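Local coordinates for protein hypothetical hydrolase (Bacteroides thetaiotaomicron, PDB 3TC9) that probably serves as an auxiliary nutrient-binding protein, carrying an immunoglobulin-like IPT/TIG domain followed by a six-bladed beta-propeller, at residues B[34-39]-B[48-53]; B[110-115]-B[162-167]; B[195-200]-B[206-211]; B[239-244]-B[248-253]. One frame throughout, in Å; residues are numbered along the deposited sequence.

Interaction 1 lies in the N-terminal IPT/TIG domain. Interactions 2, 3 and 4 lie in the beta-propeller that follows. The two domains keep interaction 1 remote from the rest: its nearest atoms are about 18 Å from interaction 2, and its centre is about 60 Å from that of interaction 3 and about 63 Å from that of interaction 4. Interaction 2 joins two propeller blades. Interactions 3 and 4 are hairpins within two successive blades, with centres about 13 Å apart. They touch where N207 ND2 of interaction 3 packs 3.7 Å from F242 CG of interaction 4. Interaction 2 sits about 24 Å from interaction 3, centre to centre. No ligand site is defined among the four.

Interaction 1: residues B[34-39]-B[48-53]; sequences MLLYGE and IKVTIG
The backbones of M34 and L36 are hydrogen-bonded to C69 and L67 in the strand beside them. Their side chains instead turn to I52 and V50, and no hydrogen bond crosses between 34-39 and 48-53. The contact is apolar and small, about 124 Å² of buried surface. M34 is modelled as selenomethionine. It meets I52 tip to tip: CE of M34 lies 3.9 Å from CD1 of I52, and the selenium comes just as near to the same methyl. The M34 chain first runs straight out, with CG anti to the backbone N (chi1 179°). It then bends at chi3 (-77°), which turns CE round so that both end atoms lie against the I52 methyl. The second pair is looser, with L36 CD1 4.3 Å from V50 CG2. The CA atoms of M34 and I52 are 10.6 Å apart, and those of L36 and V50 are 10.1 Å apart. Such spacing is that of two sheet layers facing across a core, as in the immunoglobulin-like sandwich of IPT/TIG domains. All four side chains are buried in it. V71 touches both M34 and I52. F101 also packs on M34, and A75 on I52. Strand 33-39 runs between strands 66-70 and 19-28, while strand 48-52 runs between strands 80-85 and 55-62.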
loop_
_atom_site.group_PDB
_atom_site.type_symbol
_atom_site.label_atom_id
_atom_site.label_comp_id
_atom_site.label_asym_id
_atom_site.label_seq_id
_atom_site.Cartn_x
_atom_site.Cartn_y
_atom_site.Cartn_z
HETATM N N MSE B 34 -13.688 -16.095 -23.707
HETATM C CA MSE B 34 -12.503 -16.703 -24.305
HETATM C C MSE B 34 -12.839 -17.387 -25.637
HETATM O O MSE B 34 -13.898 -17.957 -25.791
HETATM C CB MSE B 34 -11.876 -17.705 -23.315
HETATM C CG MSE B 34 -10.640 -18.409 -23.853
HETATM SE SE MSE B 34 -10.069 -19.818 -22.673
HETATM C CE MSE B 34 -9.193 -18.683 -21.285
ATOM N N LEU B 35 -11.906 -17.337 -26.566
ATOM C CA LEU B 35 -11.991 -17.995 -27.863
ATOM C C LEU B 35 -10.914 -19.084 -27.942
ATOM O O LEU B 35 -9.723 -18.769 -27.907
ATOM C CB LEU B 35 -11.822 -16.958 -29.005
ATOM C CG LEU B 35 -11.561 -17.473 -30.441
ATOM C CD1 LEU B 35 -12.637 -18.439 -30.907
ATOM C CD2 LEU B 35 -11.435 -16.285 -31.416
ATOM N N LEU B 36 -11.339 -20.357 -28.028
ATOM C CA LEU B 36 -10.415 -21.477 -28.176
ATOM C C LEU B 36 -10.322 -21.924 -29.624
ATOM O O LEU B 36 -11.348 -22.142 -30.261
ATOM C CB LEU B 36 -10.854 -22.690 -27.339
ATOM C CG LEU B 36 -10.582 -22.738 -25.845
ATOM C CD1 LEU B 36 -11.062 -24.098 -25.287
ATOM C CD2 LEU B 36 -9.117 -22.640 -25.541
ATOM N N TYR B 37 -9.115 -22.135 -30.113
ATOM C CA TYR B 37 -8.880 -22.705 -31.430
ATOM C C TYR B 37 -8.379 -24.127 -31.254
ATOM O O TYR B 37 -7.715 -24.441 -30.268
ATOM C CB TYR B 37 -7.870 -21.880 -32.249
ATOM C CG TYR B 37 -8.432 -20.666 -32.951
ATOM C CD1 TYR B 37 -9.804 -20.473 -33.064
ATOM C CD2 TYR B 37 -7.591 -19.701 -33.494
ATOM C CE1 TYR B 37 -10.327 -19.315 -33.647
ATOM C CE2 TYR B 37 -8.103 -18.571 -34.136
ATOM C CZ TYR B 37 -9.475 -18.381 -34.207
ATOM O OH TYR B 37 -10.004 -17.281 -34.833
ATOM N N GLY B 38 -8.678 -24.977 -32.207
ATOM C CA GLY B 38 -8.208 -26.346 -32.148
ATOM C C GLY B 38 -8.772 -27.212 -33.239
ATOM O O GLY B 38 -9.047 -26.744 -34.346
ATOM N N GLU B 39 -8.879 -28.498 -32.931
ATOM C CA GLU B 39 -9.360 -29.537 -33.837
ATOM C C GLU B 39 -10.404 -30.429 -33.182
ATOM O O GLU B 39 -10.223 -30.830 -32.029
ATOM C CB GLU B 39 -8.183 -30.457 -34.261
ATOM C CG GLU B 39 -6.957 -29.774 -34.838
ATOM C CD GLU B 39 -6.811 -29.935 -36.334
ATOM O OE1 GLU B 39 -6.487 -31.059 -36.787
ATOM O OE2 GLU B 39 -7.003 -28.926 -37.051
ATOM N N ILE B 48 -19.406 -30.688 -24.777
ATOM C CA ILE B 48 -18.093 -30.057 -24.549
ATOM C C ILE B 48 -18.002 -29.599 -23.101
ATOM O O ILE B 48 -18.889 -28.898 -22.619
ATOM C CB ILE B 48 -17.750 -28.896 -25.517
ATOM C CG1 ILE B 48 -18.071 -29.267 -26.998
ATOM C CG2 ILE B 48 -16.284 -28.474 -25.348
ATOM C CD1 ILE B 48 -17.925 -28.113 -27.976
ATOM N N LYS B 49 -16.919 -29.995 -22.422
ATOM C CA LYS B 49 -16.645 -29.574 -21.048
ATOM C C LYS B 49 -15.299 -28.864 -21.004
ATOM O O LYS B 49 -14.268 -29.483 -21.283
ATOM C CB LYS B 49 -16.672 -30.766 -20.070
ATOM C CG LYS B 49 -16.301 -30.396 -18.638
ATOM C CD LYS B 49 -16.649 -31.488 -17.636
ATOM C CE LYS B 49 -15.516 -32.471 -17.406
ATOM N NZ LYS B 49 -16.038 -33.776 -16.902
ATOM N N VAL B 50 -15.313 -27.564 -20.659
ATOM C CA VAL B 50 -14.070 -26.808 -20.473
ATOM C C VAL B 50 -13.901 -26.525 -18.958
ATOM O O VAL B 50 -14.839 -26.130 -18.282
ATOM C CB VAL B 50 -14.025 -25.524 -21.347
ATOM C CG1 VAL B 50 -12.751 -24.712 -21.091
ATOM C CG2 VAL B 50 -14.152 -25.877 -22.831
ATOM N N THR B 51 -12.714 -26.766 -18.444
ATOM C CA THR B 51 -12.294 -26.530 -17.065
ATOM C C THR B 51 -11.142 -25.536 -17.095
ATOM O O THR B 51 -10.160 -25.813 -17.779
ATOM C CB THR B 51 -11.864 -27.853 -16.385
ATOM O OG1 THR B 51 -12.712 -28.949 -16.776
ATOM C CG2 THR B 51 -11.810 -27.740 -14.875
ATOM N N ILE B 52 -11.263 -24.381 -16.414
ATOM C CA ILE B 52 -10.188 -23.354 -16.336
ATOM C C ILE B 52 -9.850 -23.190 -14.839
ATOM O O ILE B 52 -10.736 -22.893 -14.044
ATOM C CB ILE B 52 -10.564 -21.990 -17.023
ATOM C CG1 ILE B 52 -11.022 -22.184 -18.490
ATOM C CG2 ILE B 52 -9.376 -20.992 -16.953
ATOM C CD1 ILE B 52 -11.582 -20.907 -19.191
ATOM N N GLY B 53 -8.609 -23.423 -14.472
ATOM C CA GLY B 53 -8.164 -23.343 -13.082
ATOM C C GLY B 53 -8.941 -24.240 -12.125
ATOM O O GLY B 53 -9.206 -23.839 -10.989
#

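Interaction 2: residues B[110-115]-B[162-167]; sequences TTFLGT and RLIDFE
A classic beta bulge at a junction of two propeller blades brings F112 and L113 against I164 and F166. Both bulge residues face I423, so these two neighbours in sequence can both point at the next blade. L113 meets I164 tip to tip, with L113 CD1 3.8 Å from I164 CG2 and equally near I164 CG1. F112 CZ comes within 3.3 Å of F166 CE2. The two rings are close to parallel, at 16°, but slid apart, with centroids 5.5 Å from each other, so they barely overlap. F112 CG is anti to the backbone N (chi1 173°), which carries the ring out to F166. I164 CG2 lies at the edge of the F112 ring, 4.2 Å from CE2. F130 meets F112 edge-to-face, and F414 touches both rings. R410 makes a cation-pi contact with F166. No hydrogen bond crosses between the segments, so the two blades meet here through van der Waals contact of apolar and aromatic side chains.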
loop_
_atom_site.group_PDB
_atom_site.type_symbol
_atom_site.label_atom_id
_atom_site.label_comp_id
_atom_site.label_asym_id
_atom_site.label_seq_id
_atom_site.Cartn_x
_atom_site.Cartn_y
_atom_site.Cartn_z
ATOM N N THR B 110 -20.342 -8.489 -1.745
ATOM C CA THR B 110 -20.877 -9.742 -1.212
ATOM C C THR B 110 -21.683 -9.462 0.040
ATOM O O THR B 110 -21.657 -8.334 0.527
ATOM C CB THR B 110 -19.761 -10.767 -0.918
ATOM O OG1 THR B 110 -18.844 -10.228 0.039
ATOM C CG2 THR B 110 -19.046 -11.279 -2.206
ATOM N N THR B 111 -22.376 -10.490 0.576
ATOM C CA THR B 111 -23.149 -10.359 1.814
ATOM C C THR B 111 -22.295 -10.971 2.883
ATOM O O THR B 111 -22.000 -12.152 2.833
ATOM C CB THR B 111 -24.533 -10.987 1.676
ATOM O OG1 THR B 111 -25.268 -10.238 0.719
ATOM C CG2 THR B 111 -25.301 -11.013 2.989
ATOM N N PHE B 112 -21.849 -10.163 3.829
ATOM C CA PHE B 112 -21.010 -10.646 4.897
ATOM C C PHE B 112 -21.862 -11.261 6.015
ATOM O O PHE B 112 -21.630 -12.412 6.391
ATOM C CB PHE B 112 -20.119 -9.501 5.408
ATOM C CG PHE B 112 -19.315 -9.845 6.629
ATOM C CD1 PHE B 112 -18.464 -10.955 6.637
ATOM C CD2 PHE B 112 -19.401 -9.066 7.780
ATOM C CE1 PHE B 112 -17.723 -11.284 7.781
ATOM C CE2 PHE B 112 -18.648 -9.383 8.920
ATOM C CZ PHE B 112 -17.835 -10.502 8.919
ATOM N N LEU B 113 -22.821 -10.502 6.558
ATOM C CA LEU B 113 -23.650 -10.949 7.671
ATOM C C LEU B 113 -25.105 -10.612 7.491
ATOM O O LEU B 113 -25.458 -9.598 6.864
ATOM C CB LEU B 113 -23.159 -10.291 8.975
ATOM C CG LEU B 113 -21.902 -10.858 9.672
ATOM C CD1 LEU B 113 -21.650 -10.144 10.961
ATOM C CD2 LEU B 113 -22.056 -12.309 9.960
ATOM N N GLY B 114 -25.944 -11.413 8.127
ATOM C CA GLY B 114 -27.374 -11.195 8.106
ATOM C C GLY B 114 -28.101 -11.921 6.999
ATOM O O GLY B 114 -27.548 -12.222 5.941
ATOM N N THR B 115 -29.362 -12.211 7.248
ATOM C CA THR B 115 -30.214 -12.841 6.253
ATOM C C THR B 115 -31.683 -12.456 6.477
ATOM O O THR B 115 -32.084 -12.027 7.570
ATOM C CB THR B 115 -30.033 -14.377 6.206
ATOM O OG1 THR B 115 -30.486 -14.829 4.917
ATOM C CG2 THR B 115 -30.776 -15.102 7.330
ATOM N N ARG B 162 -24.901 -3.091 18.660
ATOM C CA ARG B 162 -24.491 -4.476 18.602
ATOM C C ARG B 162 -22.993 -4.613 18.350
ATOM O O ARG B 162 -22.315 -3.629 18.047
ATOM C CB ARG B 162 -25.326 -5.206 17.536
ATOM C CG ARG B 162 -26.823 -5.177 17.888
ATOM C CD ARG B 162 -27.656 -6.070 17.020
ATOM N NE ARG B 162 -27.367 -7.474 17.276
ATOM C CZ ARG B 162 -28.012 -8.485 16.705
ATOM N NH1 ARG B 162 -28.983 -8.253 15.831
ATOM N NH2 ARG B 162 -27.693 -9.733 17.007
ATOM N N LEU B 163 -22.472 -5.849 18.540
ATOM C CA LEU B 163 -21.062 -6.160 18.354
ATOM C C LEU B 163 -20.887 -7.326 17.385
ATOM O O LEU B 163 -21.521 -8.367 17.545
ATOM C CB LEU B 163 -20.412 -6.480 19.723
ATOM C CG LEU B 163 -19.025 -7.108 19.714
ATOM C CD1 LEU B 163 -17.978 -6.135 19.167
ATOM C CD2 LEU B 163 -18.652 -7.653 21.080
ATOM N N ILE B 164 -20.016 -7.133 16.385
ATOM C CA ILE B 164 -19.572 -8.141 15.419
ATOM C C ILE B 164 -18.175 -8.528 15.872
ATOM O O ILE B 164 -17.240 -7.722 15.751
ATOM C CB ILE B 164 -19.623 -7.650 13.939
ATOM C CG1 ILE B 164 -21.085 -7.387 13.462
ATOM C CG2 ILE B 164 -18.887 -8.619 13.001
ATOM C CD1 ILE B 164 -21.176 -6.390 12.301
ATOM N N ASP B 165 -18.053 -9.716 16.475
ATOM C CA ASP B 165 -16.792 -10.236 17.011
ATOM C C ASP B 165 -16.211 -11.209 15.998
ATOM O O ASP B 165 -16.767 -12.292 15.805
ATOM C CB ASP B 165 -17.045 -10.900 18.379
ATOM C CG ASP B 165 -15.817 -11.421 19.116
ATOM O OD1 ASP B 165 -14.752 -11.604 18.466
ATOM O OD2 ASP B 165 -15.918 -11.658 20.341
ATOM N N PHE B 166 -15.117 -10.813 15.323
ATOM C CA PHE B 166 -14.490 -11.629 14.273
ATOM C C PHE B 166 -13.747 -12.835 14.818
ATOM O O PHE B 166 -13.596 -13.816 14.096
ATOM C CB PHE B 166 -13.527 -10.792 13.443
ATOM C CG PHE B 166 -14.204 -9.860 12.474
ATOM C CD1 PHE B 166 -14.554 -8.564 12.854
ATOM C CD2 PHE B 166 -14.442 -10.252 11.161
ATOM C CE1 PHE B 166 -15.170 -7.691 11.950
ATOM C CE2 PHE B 166 -15.029 -9.366 10.248
ATOM C CZ PHE B 166 -15.400 -8.097 10.654
ATOM N N GLU B 167 -13.244 -12.742 16.062
ATOM C CA GLU B 167 -12.486 -13.806 16.715
ATOM C C GLU B 167 -13.407 -14.970 17.062
ATOM O O GLU B 167 -13.098 -16.103 16.713
ATOM C CB GLU B 167 -11.775 -13.270 17.971
ATOM C CG GLU B 167 -10.903 -14.302 18.679
ATOM C CD GLU B 167 -10.418 -13.951 20.078
ATOM O OE1 GLU B 167 -11.065 -13.117 20.753
ATOM O OE2 GLU B 167 -9.410 -14.554 20.515
#

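Interaction 3: residues B[195-200]-B[206-211]; sequences ITNDQN and NNYILT
I195 and Y208 form an antiparallel hydrogen-bonded pair. I195 N donates to Y208 O, and Y208 N to I195 O, both at 2.8 Å. Two residues on from I195 and two before Y208, N197 N donates to N206 O at 2.7 Å, almost straight at 168°. Between these rungs T196 and N207 lie side by side on one face of the sheet. T196 OG1 donates to N207 OD1 at 2.7 Å, nearly along the C=O axis. T196 OG1 stands beside its own backbone N (chi1 -59°), and N207 CG does likewise beside its own; the two side chains point the same way. On the other face, I195 CG1 touches L210 CD1 at 3.8 Å. The Y208 ring turns its edge to N197, with CE1 3.7 Å from N197 CB. These contacts join the two middle strands, 192-197 and 205-211, of a four-stranded propeller blade. Further out, N207 ND2 is hydrogen-bonded to T223 OG1 in strand 219-224. With a valine in place of T196, N207 OD1 loses its hydroxyl donor, and the amide, then held mainly through ND2, is likely to be less firmly set. A water sits 2.7 Å from Y208 OH and accepts from N197 ND2. N197 OD1 takes the backbone N of K180, and S179 OG is a weak partner of N197 ND2. T183 OG1 is weakly bonded to T196 OG1.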
loop_
_atom_site.group_PDB
_atom_site.type_symbol
_atom_site.label_atom_id
_atom_site.label_comp_id
_atom_site.label_asym_id
_atom_site.label_seq_id
_atom_site.Cartn_x
_atom_site.Cartn_y
_atom_site.Cartn_z
ATOM N N ILE B 195 -21.742 7.254 22.750
ATOM C CA ILE B 195 -22.953 6.931 21.991
ATOM C C ILE B 195 -23.825 8.192 21.968
ATOM O O ILE B 195 -24.132 8.748 23.024
ATOM C CB ILE B 195 -23.640 5.692 22.654
ATOM C CG1 ILE B 195 -22.801 4.401 22.482
ATOM C CG2 ILE B 195 -25.085 5.483 22.233
ATOM C CD1 ILE B 195 -22.379 4.023 21.061
ATOM N N THR B 196 -24.185 8.655 20.767
ATOM C CA THR B 196 -24.967 9.876 20.556
ATOM C C THR B 196 -26.432 9.559 20.213
ATOM O O THR B 196 -26.693 8.800 19.268
ATOM C CB THR B 196 -24.311 10.722 19.471
ATOM O OG1 THR B 196 -22.983 11.023 19.897
ATOM C CG2 THR B 196 -25.051 12.007 19.213
ATOM N N ASN B 197 -27.375 10.169 20.971
ATOM C CA ASN B 197 -28.816 9.986 20.818
ATOM C C ASN B 197 -29.496 11.249 20.261
ATOM O O ASN B 197 -29.303 12.353 20.775
ATOM C CB ASN B 197 -29.457 9.576 22.154
ATOM C CG ASN B 197 -30.757 8.841 22.003
ATOM O OD1 ASN B 197 -30.904 7.910 21.193
ATOM N ND2 ASN B 197 -31.728 9.224 22.794
ATOM N N ASP B 198 -30.281 11.074 19.190
ATOM C CA ASP B 198 -31.008 12.169 18.532
ATOM C C ASP B 198 -32.431 12.239 19.089
ATOM O O ASP B 198 -33.285 11.437 18.698
ATOM C CB ASP B 198 -31.010 11.963 16.990
ATOM C CG ASP B 198 -31.437 13.146 16.130
ATOM O OD1 ASP B 198 -32.050 14.110 16.686
ATOM O OD2 ASP B 198 -31.206 13.095 14.893
ATOM N N GLN B 199 -32.678 13.177 20.020
ATOM C CA GLN B 199 -33.998 13.326 20.648
ATOM C C GLN B 199 -34.326 14.815 20.871
ATOM O O GLN B 199 -33.407 15.611 21.049
ATOM C CB GLN B 199 -34.094 12.480 21.936
ATOM C CG GLN B 199 -33.012 12.736 22.983
ATOM C CD GLN B 199 -33.337 13.947 23.804
ATOM O OE1 GLN B 199 -34.502 14.229 24.091
ATOM N NE2 GLN B 199 -32.324 14.713 24.172
ATOM N N ASN B 200 -35.628 15.186 20.834
ATOM C CA ASN B 200 -36.123 16.574 20.877
ATOM C C ASN B 200 -36.147 17.291 22.243
ATOM O O ASN B 200 -36.459 18.478 22.254
ATOM C CB ASN B 200 -37.536 16.669 20.270
ATOM C CG ASN B 200 -38.614 15.800 20.899
ATOM O OD1 ASN B 200 -38.596 15.460 22.095
ATOM N ND2 ASN B 200 -39.593 15.430 20.080
ATOM N N ASN B 206 -27.839 13.835 25.074
ATOM C CA ASN B 206 -27.513 13.671 23.654
ATOM C C ASN B 206 -26.331 12.732 23.551
ATOM O O ASN B 206 -26.303 11.929 22.641
ATOM C CB ASN B 206 -27.251 15.005 22.916
ATOM C CG ASN B 206 -26.275 15.996 23.549
ATOM O OD1 ASN B 206 -25.579 15.710 24.532
ATOM N ND2 ASN B 206 -26.201 17.207 22.984
ATOM N N ASN B 207 -25.394 12.786 24.516
ATOM C CA ASN B 207 -24.192 11.954 24.519
ATOM C C ASN B 207 -24.096 11.106 25.773
ATOM O O ASN B 207 -24.229 11.594 26.889
ATOM C CB ASN B 207 -22.932 12.820 24.355
ATOM C CG ASN B 207 -22.885 13.493 23.006
ATOM O OD1 ASN B 207 -22.945 12.836 21.962
ATOM N ND2 ASN B 207 -22.835 14.815 22.988
ATOM N N TYR B 208 -23.909 9.814 25.559
ATOM C CA TYR B 208 -23.770 8.781 26.574
ATOM C C TYR B 208 -22.385 8.193 26.484
ATOM O O TYR B 208 -21.825 8.122 25.392
ATOM C CB TYR B 208 -24.824 7.665 26.382
ATOM C CG TYR B 208 -26.258 8.108 26.568
ATOM C CD1 TYR B 208 -27.004 8.592 25.493
ATOM C CD2 TYR B 208 -26.883 8.013 27.807
ATOM C CE1 TYR B 208 -28.331 8.983 25.653
ATOM C CE2 TYR B 208 -28.212 8.399 27.979
ATOM C CZ TYR B 208 -28.932 8.887 26.899
ATOM O OH TYR B 208 -30.231 9.298 27.060
ATOM N N ILE B 209 -21.846 7.744 27.619
ATOM C CA ILE B 209 -20.531 7.120 27.693
ATOM C C ILE B 209 -20.691 5.656 28.176
ATOM O O ILE B 209 -21.445 5.384 29.113
ATOM C CB ILE B 209 -19.569 7.989 28.556
ATOM C CG1 ILE B 209 -18.105 7.650 28.313
ATOM C CG2 ILE B 209 -19.934 8.080 30.050
ATOM C CD1 ILE B 209 -17.155 8.856 28.493
ATOM N N LEU B 210 -20.076 4.715 27.451
ATOM C CA LEU B 210 -20.100 3.289 27.780
ATOM C C LEU B 210 -18.688 2.869 28.123
ATOM O O LEU B 210 -17.807 2.874 27.264
ATOM C CB LEU B 210 -20.685 2.416 26.646
ATOM C CG LEU B 210 -22.189 2.493 26.368
ATOM C CD1 LEU B 210 -22.533 1.726 25.148
ATOM C CD2 LEU B 210 -22.999 1.887 27.481
ATOM N N THR B 211 -18.469 2.566 29.395
ATOM C CA THR B 211 -17.195 2.161 29.987
ATOM C C THR B 211 -16.728 0.768 29.461
ATOM O O THR B 211 -17.541 -0.151 29.313
ATOM C CB THR B 211 -17.337 2.201 31.523
ATOM O OG1 THR B 211 -16.273 1.474 32.130
ATOM C CG2 THR B 211 -18.688 1.668 32.019
HETATM O O HOH W 1 -31.485 10.777 25.242
#

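Interaction 4: residues B[239-244]-B[248-253]; sequences ELYFNS and GQVFRY
F242 and F251 form the apolar centre of a hairpin made by the two middle strands of a propeller blade. Their rings are near parallel (24°) but slid apart. F251 CB sits over one face of the F242 ring, 3.7 Å from its centroid, a CH-pi contact. F242 CG stands between backbone N and carbonyl carbon (chi1 59°), which swings the ring to F251. Y253 CB meets the ring's edge. Backbone bonds pair F242 with F251 and L240 with Y253. At the turn G248 and Q249 face S244, a weakly bonded G1 beta bulge. On the face opposite F242 and F251, R252 runs alongside Y241. Y241 OH donates to E239 OE2 and weakly accepts from R252 NE. A phenylalanine here removes both bonds and is likely to leave E239 less firmly held. Y299 OH also bonds OE2, and K304 O bonds R252 NH2. E239 CG lies over one guanidinium face; the E239-R252 salt bridge is long. The Y241 OH bond uses the anti lone pair of E239 OE2, at 2.6 Å.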
loop_
_atom_site.group_PDB
_atom_site.type_symbol
_atom_site.label_atom_id
_atom_site.label_comp_id
_atom_site.label_asym_id
_atom_site.label_seq_id
_atom_site.Cartn_x
_atom_site.Cartn_y
_atom_site.Cartn_z
ATOM N N GLU B 239 -10.709 15.969 22.316
ATOM C CA GLU B 239 -11.942 16.706 22.655
ATOM C C GLU B 239 -13.139 16.273 21.757
ATOM O O GLU B 239 -12.939 15.780 20.646
ATOM C CB GLU B 239 -11.732 18.233 22.615
ATOM C CG GLU B 239 -11.585 18.842 21.234
ATOM C CD GLU B 239 -10.203 18.862 20.611
ATOM O OE1 GLU B 239 -9.301 18.148 21.098
ATOM O OE2 GLU B 239 -10.020 19.610 19.626
ATOM N N LEU B 240 -14.376 16.480 22.247
ATOM C CA LEU B 240 -15.595 16.063 21.556
ATOM C C LEU B 240 -16.308 17.213 20.842
ATOM O O LEU B 240 -16.529 18.269 21.433
ATOM C CB LEU B 240 -16.550 15.425 22.566
ATOM C CG LEU B 240 -17.801 14.755 21.995
ATOM C CD1 LEU B 240 -17.491 13.370 21.522
ATOM C CD2 LEU B 240 -18.886 14.691 23.023
ATOM N N TYR B 241 -16.696 16.978 19.584
ATOM C CA TYR B 241 -17.450 17.918 18.761
ATOM C C TYR B 241 -18.806 17.300 18.476
ATOM O O TYR B 241 -18.889 16.104 18.176
ATOM C CB TYR B 241 -16.699 18.242 17.458
ATOM C CG TYR B 241 -15.415 19.001 17.714
ATOM C CD1 TYR B 241 -15.416 20.388 17.845
ATOM C CD2 TYR B 241 -14.203 18.330 17.869
ATOM C CE1 TYR B 241 -14.241 21.090 18.116
ATOM C CE2 TYR B 241 -13.022 19.023 18.139
ATOM C CZ TYR B 241 -13.053 20.403 18.283
ATOM O OH TYR B 241 -11.913 21.095 18.589
ATOM N N PHE B 242 -19.870 18.078 18.613
ATOM C CA PHE B 242 -21.216 17.565 18.344
ATOM C C PHE B 242 -22.080 18.725 17.899
ATOM O O PHE B 242 -21.617 19.865 17.922
ATOM C CB PHE B 242 -21.797 16.826 19.565
ATOM C CG PHE B 242 -21.903 17.644 20.825
ATOM C CD1 PHE B 242 -20.838 17.714 21.722
ATOM C CD2 PHE B 242 -23.087 18.300 21.149
ATOM C CE1 PHE B 242 -20.940 18.468 22.900
ATOM C CE2 PHE B 242 -23.187 19.053 22.318
ATOM C CZ PHE B 242 -22.115 19.124 23.193
ATOM N N ASN B 243 -23.311 18.454 17.465
ATOM C CA ASN B 243 -24.163 19.531 16.975
ATOM C C ASN B 243 -25.525 19.552 17.658
ATOM O O ASN B 243 -25.811 18.776 18.576
ATOM C CB ASN B 243 -24.340 19.397 15.423
ATOM C CG ASN B 243 -25.437 18.437 14.972
ATOM O OD1 ASN B 243 -25.648 17.398 15.581
ATOM N ND2 ASN B 243 -26.238 18.808 13.962
ATOM N N SER B 244 -26.359 20.470 17.147
ATOM C CA SER B 244 -27.763 20.688 17.414
ATOM C C SER B 244 -28.374 21.067 16.070
ATOM O O SER B 244 -27.848 21.952 15.386
ATOM C CB SER B 244 -27.969 21.752 18.484
ATOM O OG SER B 244 -29.355 21.932 18.713
ATOM N N GLY B 248 -28.170 24.490 13.626
ATOM C CA GLY B 248 -27.029 23.854 12.972
ATOM C C GLY B 248 -25.743 24.284 13.645
ATOM O O GLY B 248 -24.757 24.613 12.979
ATOM N N GLN B 249 -25.771 24.291 14.989
ATOM C CA GLN B 249 -24.659 24.718 15.823
ATOM C C GLN B 249 -23.704 23.573 16.174
ATOM O O GLN B 249 -24.139 22.511 16.617
ATOM C CB GLN B 249 -25.172 25.361 17.116
ATOM C CG GLN B 249 -24.064 25.893 18.016
ATOM C CD GLN B 249 -24.056 27.381 18.126
ATOM O OE1 GLN B 249 -23.024 28.023 17.928
ATOM N NE2 GLN B 249 -25.200 27.956 18.485
ATOM N N VAL B 250 -22.398 23.852 16.060
ATOM C CA VAL B 250 -21.322 22.965 16.473
ATOM C C VAL B 250 -20.942 23.344 17.918
ATOM O O VAL B 250 -20.838 24.536 18.239
ATOM C CB VAL B 250 -20.116 23.056 15.506
ATOM C CG1 VAL B 250 -18.988 22.094 15.915
ATOM C CG2 VAL B 250 -20.560 22.814 14.059
ATOM N N PHE B 251 -20.760 22.331 18.780
ATOM C CA PHE B 251 -20.346 22.477 20.176
ATOM C C PHE B 251 -19.054 21.730 20.418
ATOM O O PHE B 251 -18.820 20.696 19.804
ATOM C CB PHE B 251 -21.430 21.969 21.132
ATOM C CG PHE B 251 -22.705 22.765 21.078
ATOM C CD1 PHE B 251 -22.842 23.942 21.816
ATOM C CD2 PHE B 251 -23.782 22.334 20.303
ATOM C CE1 PHE B 251 -24.014 24.687 21.761
ATOM C CE2 PHE B 251 -24.965 23.077 20.251
ATOM C CZ PHE B 251 -25.077 24.240 20.999
ATOM N N ARG B 252 -18.220 22.252 21.315
ATOM C CA ARG B 252 -16.954 21.627 21.683
ATOM C C ARG B 252 -17.001 21.243 23.154
ATOM O O ARG B 252 -17.290 22.090 23.986
ATOM C CB ARG B 252 -15.801 22.584 21.398
ATOM C CG ARG B 252 -14.439 21.996 21.621
ATOM C CD ARG B 252 -13.451 23.138 21.692
ATOM N NE ARG B 252 -12.070 22.655 21.678
ATOM C CZ ARG B 252 -11.404 22.315 22.771
ATOM N NH1 ARG B 252 -11.979 22.404 23.959
ATOM N NH2 ARG B 252 -10.149 21.887 22.682
ATOM N N TYR B 253 -16.723 19.988 23.479
ATOM C CA TYR B 253 -16.742 19.548 24.864
ATOM C C TYR B 253 -15.350 19.090 25.293
ATOM O O TYR B 253 -14.749 18.239 24.648
ATOM C CB TYR B 253 -17.788 18.441 25.067
ATOM C CG TYR B 253 -17.760 17.805 26.440
ATOM C CD1 TYR B 253 -18.418 18.393 27.514
ATOM C CD2 TYR B 253 -17.092 16.604 26.661
ATOM C CE1 TYR B 253 -18.419 17.797 28.777
ATOM C CE2 TYR B 253 -17.061 16.014 27.924
ATOM C CZ TYR B 253 -17.730 16.611 28.979
ATOM O OH TYR B 253 -17.716 16.025 30.225
#